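PDB 7JL4: tripartite motif-containing protein 65 from Homo sapiens, which acts as an E3 ubiquitin ligase in innate immunity, autophagy and inflammation and is represented here by its C-terminal PRY-SPRY (B30.2) domain. Local coordinates for residues W60-Q69 with Q172-L181; W16-F24 with G183-Q191. All blocks are in the same frame, centred on the assembly; numbering follows the deposited sequence.

Contact 1 (W60-Q69 with Q172-L181); sequences WQVQCAQSFQ and QPLTPVFWLL
An edge of the six-stranded antiparallel sheet of the SPRY beta-sandwich is formed here, where outermost strand 61-63 pairs with strand 175-180. Val62 and Phe178 make a hydrogen-bonded pair, Val62 N to Phe178 O at 3.1 Å and Phe178 N to Val62 O. Leu180 N to Trp60 O and Cys64 N to Pro176 O extend the ladder at its two ends. Beyond Cys64 the register slips by two residues, and Phe68 and Leu174 form a second, isolated bridge, Leu174 N to Phe68 O at 2.9 Å. A water donates to both Phe68 O and Gln172 O, closing that end. At the slip the hydroxyls of Ser67 and Thr175 share a hydrogen bond, Ser67 OG to Thr175 OG1 at 2.7 Å, while the methyl CG2 of Thr175 turns to Cys64 O and Gln66 O. The Cys64 sulfur sits at the edge of the Phe178 ring, 3.7 Å from CE2, and also touches Pro176 CB. Phe68 sets CE2 against Pro176 CG, which lies in the plane of the phenyl ring. At the other end chi1 of Trp179 (172°, CG trans to the backbone N) carries the indole alongside Trp60, with CD1 3.8 Å from Trp60 CB; Gln61 CG lies at its edge, and NE1 hydrogen-bonds to Thr102 OG1. A serine in place of Trp179 would probably uncover Trp60 CB and Gln61 CG and leave Thr102 OG1 without its indole partner. Strand 84-89 flanks strand 175-180 on its other side. Val62 and Phe178 point into the sandwich, where Phe178 and Leu180 meet Leu186 of strand 185-188 in the opposing sheet and Cys64 touches Leu188, whereas Trp179 lies on the other face beside Asp103.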
loop_
_atom_site.group_PDB
_atom_site.type_symbol
_atom_site.label_atom_id
_atom_site.label_comp_id
_atom_site.label_asym_id
_atom_site.label_seq_id
_atom_site.Cartn_x
_atom_site.Cartn_y
_atom_site.Cartn_z
ATOM N N TRP A 60 -1.236 -12.202 4.569
ATOM C CA TRP A 60 0.034 -11.932 3.889
ATOM C C TRP A 60 0.237 -10.419 3.794
ATOM O O TRP A 60 0.263 -9.835 2.708
ATOM C CB TRP A 60 0.044 -12.590 2.513
ATOM C CG TRP A 60 -0.025 -14.074 2.588
ATOM C CD1 TRP A 60 0.316 -14.843 3.653
ATOM C CD2 TRP A 60 -0.464 -14.976 1.558
ATOM N NE1 TRP A 60 0.119 -16.176 3.357
ATOM C CE2 TRP A 60 -0.370 -16.282 2.082
ATOM C CE3 TRP A 60 -0.937 -14.806 0.251
ATOM C CZ2 TRP A 60 -0.714 -17.419 1.336
ATOM C CZ3 TRP A 60 -1.296 -15.938 -0.483
ATOM C CH2 TRP A 60 -1.174 -17.223 0.063
ATOM N N GLN A 61 0.413 -9.785 4.967
ATOM C CA GLN A 61 0.373 -8.326 5.063
ATOM C C GLN A 61 1.464 -7.777 5.983
ATOM O O GLN A 61 2.059 -8.484 6.808
ATOM C CB GLN A 61 -1.004 -7.817 5.551
ATOM C CG GLN A 61 -2.122 -8.104 4.531
ATOM C CD GLN A 61 -3.527 -7.806 5.030
ATOM O OE1 GLN A 61 -3.743 -7.136 6.053
ATOM N NE2 GLN A 61 -4.491 -8.323 4.322
ATOM N N VAL A 62 1.718 -6.481 5.813
ATOM C CA VAL A 62 2.645 -5.745 6.664
ATOM C C VAL A 62 2.200 -4.293 6.604
ATOM O O VAL A 62 1.711 -3.836 5.568
ATOM C CB VAL A 62 4.103 -5.915 6.181
ATOM C CG1 VAL A 62 4.214 -5.476 4.726
ATOM C CG2 VAL A 62 5.082 -5.111 7.087
ATOM N N GLN A 63 2.356 -3.566 7.718
ATOM C CA GLN A 63 1.999 -2.152 7.760
ATOM C C GLN A 63 3.252 -1.300 7.970
ATOM O O GLN A 63 4.352 -1.811 8.209
ATOM C CB GLN A 63 0.976 -1.863 8.868
ATOM C CG GLN A 63 1.553 -2.011 10.279
ATOM C CD GLN A 63 0.530 -1.788 11.392
ATOM O OE1 GLN A 63 -0.664 -1.640 11.138
ATOM N NE2 GLN A 63 1.009 -1.739 12.635
ATOM N N CYS A 64 3.088 0.013 7.849
ATOM C CA CYS A 64 4.216 0.922 8.011
ATOM C C CYS A 64 4.257 1.452 9.432
ATOM O O CYS A 64 3.298 1.350 10.200
ATOM C CB CYS A 64 4.131 2.083 7.020
ATOM S SG CYS A 64 4.488 1.613 5.314
ATOM N N ALA A 65 5.389 2.053 9.774
ATOM C CA ALA A 65 5.574 2.646 11.085
ATOM C C ALA A 65 5.026 4.057 11.176
ATOM O O ALA A 65 5.180 4.688 12.227
ATOM C CB ALA A 65 7.063 2.666 11.443
ATOM N N GLN A 66 4.425 4.581 10.118
ATOM C CA GLN A 66 3.895 5.941 10.117
ATOM C C GLN A 66 2.371 5.908 10.061
ATOM O O GLN A 66 1.791 5.020 9.429
ATOM C CB GLN A 66 4.419 6.738 8.912
ATOM C CG GLN A 66 5.938 6.983 8.968
ATOM C CD GLN A 66 6.760 5.762 8.559
ATOM O OE1 GLN A 66 6.321 4.925 7.748
ATOM N NE2 GLN A 66 7.943 5.648 9.117
ATOM N N SER A 67 1.727 6.896 10.695
ATOM C CA SER A 67 0.273 7.076 10.616
ATOM C C SER A 67 -0.054 8.536 10.303
ATOM O O SER A 67 0.743 9.444 10.601
ATOM C CB SER A 67 -0.391 6.693 11.938
ATOM O OG SER A 67 -0.202 5.314 12.188
ATOM N N PHE A 68 -1.264 8.791 9.774
ATOM C CA PHE A 68 -1.607 10.148 9.312
ATOM C C PHE A 68 -2.982 10.585 9.803
ATOM O O PHE A 68 -3.925 9.794 9.780
ATOM C CB PHE A 68 -1.512 10.188 7.766
ATOM C CG PHE A 68 -0.153 9.759 7.257
ATOM C CD1 PHE A 68 0.911 10.659 7.238
ATOM C CD2 PHE A 68 0.085 8.433 6.881
ATOM C CE1 PHE A 68 2.185 10.274 6.823
ATOM C CE2 PHE A 68 1.358 8.034 6.458
ATOM C CZ PHE A 68 2.417 8.958 6.438
ATOM N N GLN A 69 -3.127 11.844 10.265
ATOM C CA GLN A 69 -4.458 12.169 10.799
ATOM C C GLN A 69 -5.088 13.482 10.332
ATOM O O GLN A 69 -6.312 13.628 10.303
ATOM C CB GLN A 69 -4.430 12.150 12.318
ATOM C CG GLN A 69 -5.778 12.439 12.992
ATOM C CD GLN A 69 -5.612 12.732 14.470
ATOM O OE1 GLN A 69 -5.966 13.811 14.964
ATOM N NE2 GLN A 69 -5.020 11.806 15.168
ATOM N N GLN A 172 -10.098 8.350 12.450
ATOM C CA GLN A 172 -8.984 7.808 13.209
ATOM C C GLN A 172 -7.754 7.984 12.340
ATOM O O GLN A 172 -7.880 8.177 11.126
ATOM C CB GLN A 172 -9.172 6.319 13.533
ATOM C CG GLN A 172 -9.933 6.070 14.807
ATOM C CD GLN A 172 -10.189 4.612 15.070
ATOM O OE1 GLN A 172 -10.949 3.950 14.360
ATOM N NE2 GLN A 172 -9.506 4.081 16.076
ATOM N N PRO A 173 -6.551 7.925 12.930
ATOM C CA PRO A 173 -5.323 7.919 12.119
ATOM C C PRO A 173 -5.274 6.738 11.165
ATOM O O PRO A 173 -5.748 5.644 11.480
ATOM C CB PRO A 173 -4.205 7.812 13.167
ATOM C CG PRO A 173 -4.813 8.404 14.431
ATOM C CD PRO A 173 -6.266 7.930 14.378
ATOM N N LEU A 174 -4.687 6.968 9.989
ATOM C CA LEU A 174 -4.570 5.953 8.940
ATOM C C LEU A 174 -3.128 5.480 8.836
ATOM O O LEU A 174 -2.197 6.304 8.762
ATOM C CB LEU A 174 -5.000 6.496 7.579
ATOM C CG LEU A 174 -6.464 6.839 7.464
ATOM C CD1 LEU A 174 -6.630 7.770 6.298
ATOM C CD2 LEU A 174 -7.261 5.542 7.221
ATOM N N THR A 175 -2.947 4.166 8.826
ATOM C CA THR A 175 -1.624 3.561 8.675
ATOM C C THR A 175 -1.536 2.857 7.331
ATOM O O THR A 175 -2.424 2.051 7.022
ATOM C CB THR A 175 -1.382 2.545 9.811
ATOM O OG1 THR A 175 -1.484 3.208 11.085
ATOM C CG2 THR A 175 0.013 1.963 9.701
ATOM N N PRO A 176 -0.524 3.130 6.498
ATOM C CA PRO A 176 -0.366 2.364 5.257
ATOM C C PRO A 176 -0.226 0.874 5.549
ATOM O O PRO A 176 0.448 0.472 6.508
ATOM C CB PRO A 176 0.931 2.921 4.653
ATOM C CG PRO A 176 1.100 4.306 5.274
ATOM C CD PRO A 176 0.530 4.160 6.671
ATOM N N VAL A 177 -0.837 0.047 4.688
ATOM C CA VAL A 177 -0.831 -1.397 4.884
ATOM C C VAL A 177 -0.856 -2.056 3.505
ATOM O O VAL A 177 -1.419 -1.511 2.554
ATOM C CB VAL A 177 -2.013 -1.833 5.782
ATOM C CG1 VAL A 177 -3.360 -1.435 5.152
ATOM C CG2 VAL A 177 -1.943 -3.336 6.079
ATOM N N PHE A 178 -0.184 -3.199 3.390
ATOM C CA PHE A 178 0.103 -3.826 2.099
ATOM C C PHE A 178 -0.108 -5.335 2.166
ATOM O O PHE A 178 0.148 -5.958 3.196
ATOM C CB PHE A 178 1.550 -3.524 1.692
ATOM C CG PHE A 178 1.844 -2.054 1.610
ATOM C CD1 PHE A 178 1.583 -1.357 0.440
ATOM C CD2 PHE A 178 2.340 -1.370 2.707
ATOM C CE1 PHE A 178 1.820 -0.003 0.345
ATOM C CE2 PHE A 178 2.579 0.001 2.642
ATOM C CZ PHE A 178 2.309 0.691 1.446
ATOM N N TRP A 179 -0.525 -5.923 1.036
ATOM C CA TRP A 179 -0.649 -7.365 0.863
ATOM C C TRP A 179 0.251 -7.791 -0.290
ATOM O O TRP A 179 0.360 -7.077 -1.296
ATOM C CB TRP A 179 -2.087 -7.752 0.546
ATOM C CG TRP A 179 -2.289 -9.196 0.153
ATOM C CD1 TRP A 179 -2.493 -10.242 0.987
ATOM C CD2 TRP A 179 -2.364 -9.722 -1.189
ATOM N NE1 TRP A 179 -2.696 -11.417 0.243
ATOM C CE2 TRP A 179 -2.609 -11.108 -1.091
ATOM C CE3 TRP A 179 -2.240 -9.147 -2.460
ATOM C CZ2 TRP A 179 -2.731 -11.929 -2.221
ATOM C CZ3 TRP A 179 -2.358 -9.960 -3.583
ATOM C CH2 TRP A 179 -2.600 -11.337 -3.448
ATOM N N LEU A 180 0.911 -8.939 -0.134
ATOM C CA LEU A 180 1.875 -9.434 -1.113
ATOM C C LEU A 180 1.682 -10.924 -1.334
ATOM O O LEU A 180 1.803 -11.710 -0.390
ATOM C CB LEU A 180 3.317 -9.201 -0.657
ATOM C CG LEU A 180 3.930 -7.823 -0.532
ATOM C CD1 LEU A 180 3.497 -7.166 0.783
ATOM C CD2 LEU A 180 5.444 -8.006 -0.614
ATOM N N LEU A 181 1.487 -11.315 -2.587
ATOM C CA LEU A 181 1.575 -12.720 -2.956
ATOM C C LEU A 181 3.002 -13.228 -2.733
ATOM O O LEU A 181 3.949 -12.450 -2.640
ATOM C CB LEU A 181 1.170 -12.894 -4.413
ATOM C CG LEU A 181 0.754 -14.319 -4.762
ATOM C CD1 LEU A 181 -0.392 -14.684 -3.857
ATOM C CD2 LEU A 181 0.367 -14.406 -6.217
HETATM O O HOH W 1 -6.757 9.907 9.393
#

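Contact 2 (W16-F24 with G183-Q191); sequences WQNYRNLTF and GRTLTLCHQ
Tyr19, Asn21 and Leu22 bind the last three residues of this construct by direct hydrogen bonds. The amide of Asn21 uses both ends on Gln191, taking the backbone N-H on OD1 (2.9 Å from Gln191 N) and giving ND2 to Gln191 O at 3.1 Å. His190 NE2 donates almost straight (176°) to Leu22 O, 2.8 Å away and in the imidazole plane. Tyr19 OH donates to Cys189 O at 2.7 Å from above the carbonyl plane, and also receives the backbone N-H of Glu76. One water joins Arg20 O, Leu22 N and Cys189 O.

Three CH-pi contacts and two amide stacks accompany these bonds. Asn21 CB rests 3.4 Å over the centre of the His190 ring, its amide stacked nearly parallel to the imidazole. Gln191, bent at chi2 (-75°), lays CG over the Tyr19 face, 3.5 Å from CE2, and stacks its amide on the indole of Trp16, at 24° between planes. Leu188 puts CD1 over the centre of the Phe24 ring.

Apolar contacts continue there: Leu188 CG lies 3.5 Å from Phe24 CZ, and CD1 reaches Leu22 CB. Leu186 CB lies more loosely beside the same phenyl.

Polar pairing thus fixes the irregular last residues of this construct against the N-terminal loop, while Leu188 and Phe24 bury hydrocarbon near the C-terminal end of strand 185-188, on the side facing the other sheet.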
loop_
_atom_site.group_PDB
_atom_site.type_symbol
_atom_site.label_atom_id
_atom_site.label_comp_id
_atom_site.label_asym_id
_atom_site.label_seq_id
_atom_site.Cartn_x
_atom_site.Cartn_y
_atom_site.Cartn_z
ATOM N N TRP A 16 4.587 15.686 -4.981
ATOM C CA TRP A 16 5.748 15.543 -4.117
ATOM C C TRP A 16 5.855 16.656 -3.091
ATOM O O TRP A 16 6.686 16.551 -2.190
ATOM C CB TRP A 16 7.053 15.541 -4.924
ATOM C CG TRP A 16 7.350 14.295 -5.710
ATOM C CD1 TRP A 16 6.553 13.174 -5.866
ATOM C CD2 TRP A 16 8.539 14.054 -6.461
ATOM N NE1 TRP A 16 7.202 12.253 -6.664
ATOM C CE2 TRP A 16 8.422 12.773 -7.036
ATOM C CE3 TRP A 16 9.708 14.803 -6.693
ATOM C CZ2 TRP A 16 9.434 12.220 -7.840
ATOM C CZ3 TRP A 16 10.712 14.250 -7.485
ATOM C CH2 TRP A 16 10.561 12.973 -8.054
ATOM N N GLN A 17 5.085 17.735 -3.222
ATOM C CA GLN A 17 5.183 18.779 -2.211
ATOM C C GLN A 17 4.781 18.262 -0.833
ATOM O O GLN A 17 5.201 18.835 0.181
ATOM C CB GLN A 17 4.348 19.989 -2.624
ATOM C CG GLN A 17 4.881 20.620 -3.942
ATOM C CD GLN A 17 6.426 20.784 -3.996
ATOM O OE1 GLN A 17 7.030 21.570 -3.241
ATOM N NE2 GLN A 17 7.069 20.010 -4.894
ATOM N N ASN A 18 4.044 17.153 -0.772
ATOM C CA ASN A 18 3.670 16.514 0.485
ATOM C C ASN A 18 4.342 15.151 0.674
ATOM O O ASN A 18 3.814 14.287 1.385
ATOM C CB ASN A 18 2.154 16.364 0.556
ATOM C CG ASN A 18 1.434 17.683 0.413
ATOM O OD1 ASN A 18 1.648 18.621 1.182
ATOM N ND2 ASN A 18 0.594 17.776 -0.604
ATOM N N TYR A 19 5.523 14.948 0.081
ATOM C CA TYR A 19 6.140 13.622 0.085
ATOM C C TYR A 19 6.502 13.171 1.499
ATOM O O TYR A 19 7.064 13.937 2.283
ATOM C CB TYR A 19 7.391 13.618 -0.812
ATOM C CG TYR A 19 7.708 12.219 -1.296
ATOM C CD1 TYR A 19 8.257 11.260 -0.444
ATOM C CD2 TYR A 19 7.288 11.813 -2.565
ATOM C CE1 TYR A 19 8.489 9.973 -0.883
ATOM C CE2 TYR A 19 7.485 10.515 -3.007
ATOM C CZ TYR A 19 8.062 9.602 -2.153
ATOM O OH TYR A 19 8.280 8.316 -2.570
ATOM N N ARG A 20 6.198 11.910 1.818
ATOM C CA ARG A 20 6.552 11.297 3.102
ATOM C C ARG A 20 7.389 10.039 2.891
ATOM O O ARG A 20 7.004 9.170 2.104
ATOM C CB ARG A 20 5.299 10.930 3.921
ATOM C CG ARG A 20 4.265 12.040 4.097
ATOM C CD ARG A 20 4.733 13.204 5.034
ATOM N NE ARG A 20 3.770 14.303 4.941
ATOM C CZ ARG A 20 4.043 15.563 4.611
ATOM N NH1 ARG A 20 5.294 15.967 4.418
ATOM N NH2 ARG A 20 3.052 16.437 4.527
ATOM N N ASN A 21 8.509 9.912 3.625
ATOM C CA ASN A 21 9.370 8.725 3.526
ATOM C C ASN A 21 8.902 7.661 4.535
ATOM O O ASN A 21 9.045 7.830 5.747
ATOM C CB ASN A 21 10.845 9.097 3.739
ATOM C CG ASN A 21 11.416 9.976 2.606
ATOM O OD1 ASN A 21 10.910 9.973 1.483
ATOM N ND2 ASN A 21 12.468 10.750 2.914
ATOM N N LEU A 22 8.354 6.556 4.036
ATOM C CA LEU A 22 7.755 5.516 4.865
ATOM C C LEU A 22 8.740 4.384 5.140
ATOM O O LEU A 22 9.678 4.146 4.369
ATOM C CB LEU A 22 6.508 4.928 4.183
ATOM C CG LEU A 22 5.379 5.880 3.784
ATOM C CD1 LEU A 22 4.255 5.051 3.160
ATOM C CD2 LEU A 22 4.906 6.747 4.948
ATOM N N THR A 23 8.508 3.675 6.253
ATOM C CA THR A 23 9.246 2.450 6.573
ATOM C C THR A 23 8.271 1.387 7.064
ATOM O O THR A 23 7.241 1.707 7.660
ATOM C CB THR A 23 10.333 2.674 7.635
ATOM O OG1 THR A 23 9.752 3.259 8.804
ATOM C CG2 THR A 23 11.429 3.595 7.121
ATOM N N PHE A 24 8.595 0.120 6.809
ATOM C CA PHE A 24 7.747 -0.967 7.293
ATOM C C PHE A 24 7.912 -1.163 8.800
ATOM O O PHE A 24 8.937 -0.813 9.392
ATOM C CB PHE A 24 8.063 -2.267 6.541
ATOM C CG PHE A 24 7.701 -2.212 5.087
ATOM C CD1 PHE A 24 6.369 -2.130 4.695
ATOM C CD2 PHE A 24 8.686 -2.229 4.110
ATOM C CE1 PHE A 24 6.024 -2.085 3.329
ATOM C CE2 PHE A 24 8.357 -2.206 2.751
ATOM C CZ PHE A 24 7.022 -2.116 2.359
ATOM N N GLY A 183 6.625 -14.354 -3.428
ATOM C CA GLY A 183 7.569 -13.981 -4.466
ATOM C C GLY A 183 7.627 -12.491 -4.782
ATOM O O GLY A 183 8.526 -12.059 -5.523
ATOM N N ARG A 184 6.703 -11.697 -4.256
ATOM C CA ARG A 184 6.640 -10.290 -4.611
ATOM C C ARG A 184 7.512 -9.478 -3.667
ATOM O O ARG A 184 7.675 -9.829 -2.497
ATOM C CB ARG A 184 5.201 -9.766 -4.566
ATOM C CG ARG A 184 4.433 -9.965 -5.872
ATOM C CD ARG A 184 4.247 -11.460 -6.190
ATOM N NE ARG A 184 3.450 -11.650 -7.401
ATOM C CZ ARG A 184 3.290 -12.802 -8.049
ATOM N NH1 ARG A 184 3.889 -13.919 -7.644
ATOM N NH2 ARG A 184 2.537 -12.823 -9.137
ATOM N N THR A 185 8.072 -8.392 -4.196
ATOM C CA THR A 185 8.797 -7.392 -3.419
ATOM C C THR A 185 8.071 -6.058 -3.536
ATOM O O THR A 185 7.612 -5.699 -4.623
ATOM C CB THR A 185 10.244 -7.248 -3.918
ATOM O OG1 THR A 185 10.960 -8.461 -3.684
ATOM C CG2 THR A 185 10.984 -6.104 -3.211
ATOM N N LEU A 186 7.943 -5.331 -2.416
ATOM C CA LEU A 186 7.507 -3.935 -2.429
ATOM C C LEU A 186 8.610 -3.062 -1.846
ATOM O O LEU A 186 9.201 -3.416 -0.821
ATOM C CB LEU A 186 6.229 -3.704 -1.619
ATOM C CG LEU A 186 4.905 -4.284 -2.131
ATOM C CD1 LEU A 186 3.752 -4.003 -1.162
ATOM C CD2 LEU A 186 4.582 -3.684 -3.478
ATOM N N THR A 187 8.871 -1.920 -2.494
ATOM C CA THR A 187 9.881 -0.956 -2.055
ATOM C C THR A 187 9.217 0.397 -1.810
ATOM O O THR A 187 8.594 0.956 -2.721
ATOM C CB THR A 187 10.979 -0.824 -3.115
ATOM O OG1 THR A 187 11.477 -2.132 -3.458
ATOM C CG2 THR A 187 12.115 0.041 -2.585
ATOM N N LEU A 188 9.344 0.922 -0.586
ATOM C CA LEU A 188 8.846 2.255 -0.247
ATOM C C LEU A 188 9.859 3.279 -0.750
ATOM O O LEU A 188 10.996 3.310 -0.276
ATOM C CB LEU A 188 8.658 2.388 1.261
ATOM C CG LEU A 188 7.778 1.301 1.897
ATOM C CD1 LEU A 188 7.867 1.347 3.403
ATOM C CD2 LEU A 188 6.352 1.453 1.468
ATOM N N CYS A 189 9.465 4.106 -1.716
ATOM C CA CYS A 189 10.416 5.007 -2.357
ATOM C C CYS A 189 10.606 6.230 -1.476
ATOM O O CYS A 189 9.642 6.740 -0.898
ATOM C CB CYS A 189 9.911 5.432 -3.732
ATOM S SG CYS A 189 9.613 4.049 -4.867
ATOM N N HIS A 190 11.847 6.699 -1.373
ATOM C CA HIS A 190 12.144 7.898 -0.598
ATOM C C HIS A 190 12.561 9.052 -1.507
ATOM O O HIS A 190 13.180 8.845 -2.559
ATOM C CB HIS A 190 13.236 7.633 0.439
ATOM C CG HIS A 190 12.760 6.871 1.635
ATOM N ND1 HIS A 190 13.539 6.693 2.760
ATOM C CD2 HIS A 190 11.585 6.247 1.889
ATOM C CE1 HIS A 190 12.863 5.992 3.654
ATOM N NE2 HIS A 190 11.675 5.707 3.147
ATOM N N GLN A 191 12.210 10.279 -1.091
ATOM C CA GLN A 191 12.621 11.492 -1.818
ATOM C C GLN A 191 13.166 12.533 -0.856
ATOM O O GLN A 191 13.412 12.223 0.303
ATOM C CB GLN A 191 11.453 12.091 -2.604
ATOM C CG GLN A 191 10.887 11.214 -3.705
ATOM C CD GLN A 191 11.779 11.172 -4.931
ATOM O OE1 GLN A 191 12.651 12.038 -5.117
ATOM N NE2 GLN A 191 11.564 10.176 -5.781
HETATM O O HOH W 2 9.608 8.771 -5.367
HETATM O O HOH W 3 7.901 6.681 1.099
#

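How the contacts relate
From the N terminus, helix 10-15 leads into 16-24, which meets the last residues of this construct: contact 2 closes the longer loop, with 158 residues between its segments. Contact 1 closes a shorter one of 102 residues, from 60-69 to 172-181, lying wholly within it, so the two nest without crossing. Strands 175-180 and 185-188 follow each other in the chain but belong to the six- and seven-stranded sheets respectively, so contact 1 lies along the six-stranded sheet, while contact 2 joins a loop to the seven-stranded one. They also touch directly: Ala65 N and Gln66 OE1 of contact 1 probably hydrogen-bond to Thr23 O and Thr23 N of contact 2, joining the N-terminal segment to the sheet edge.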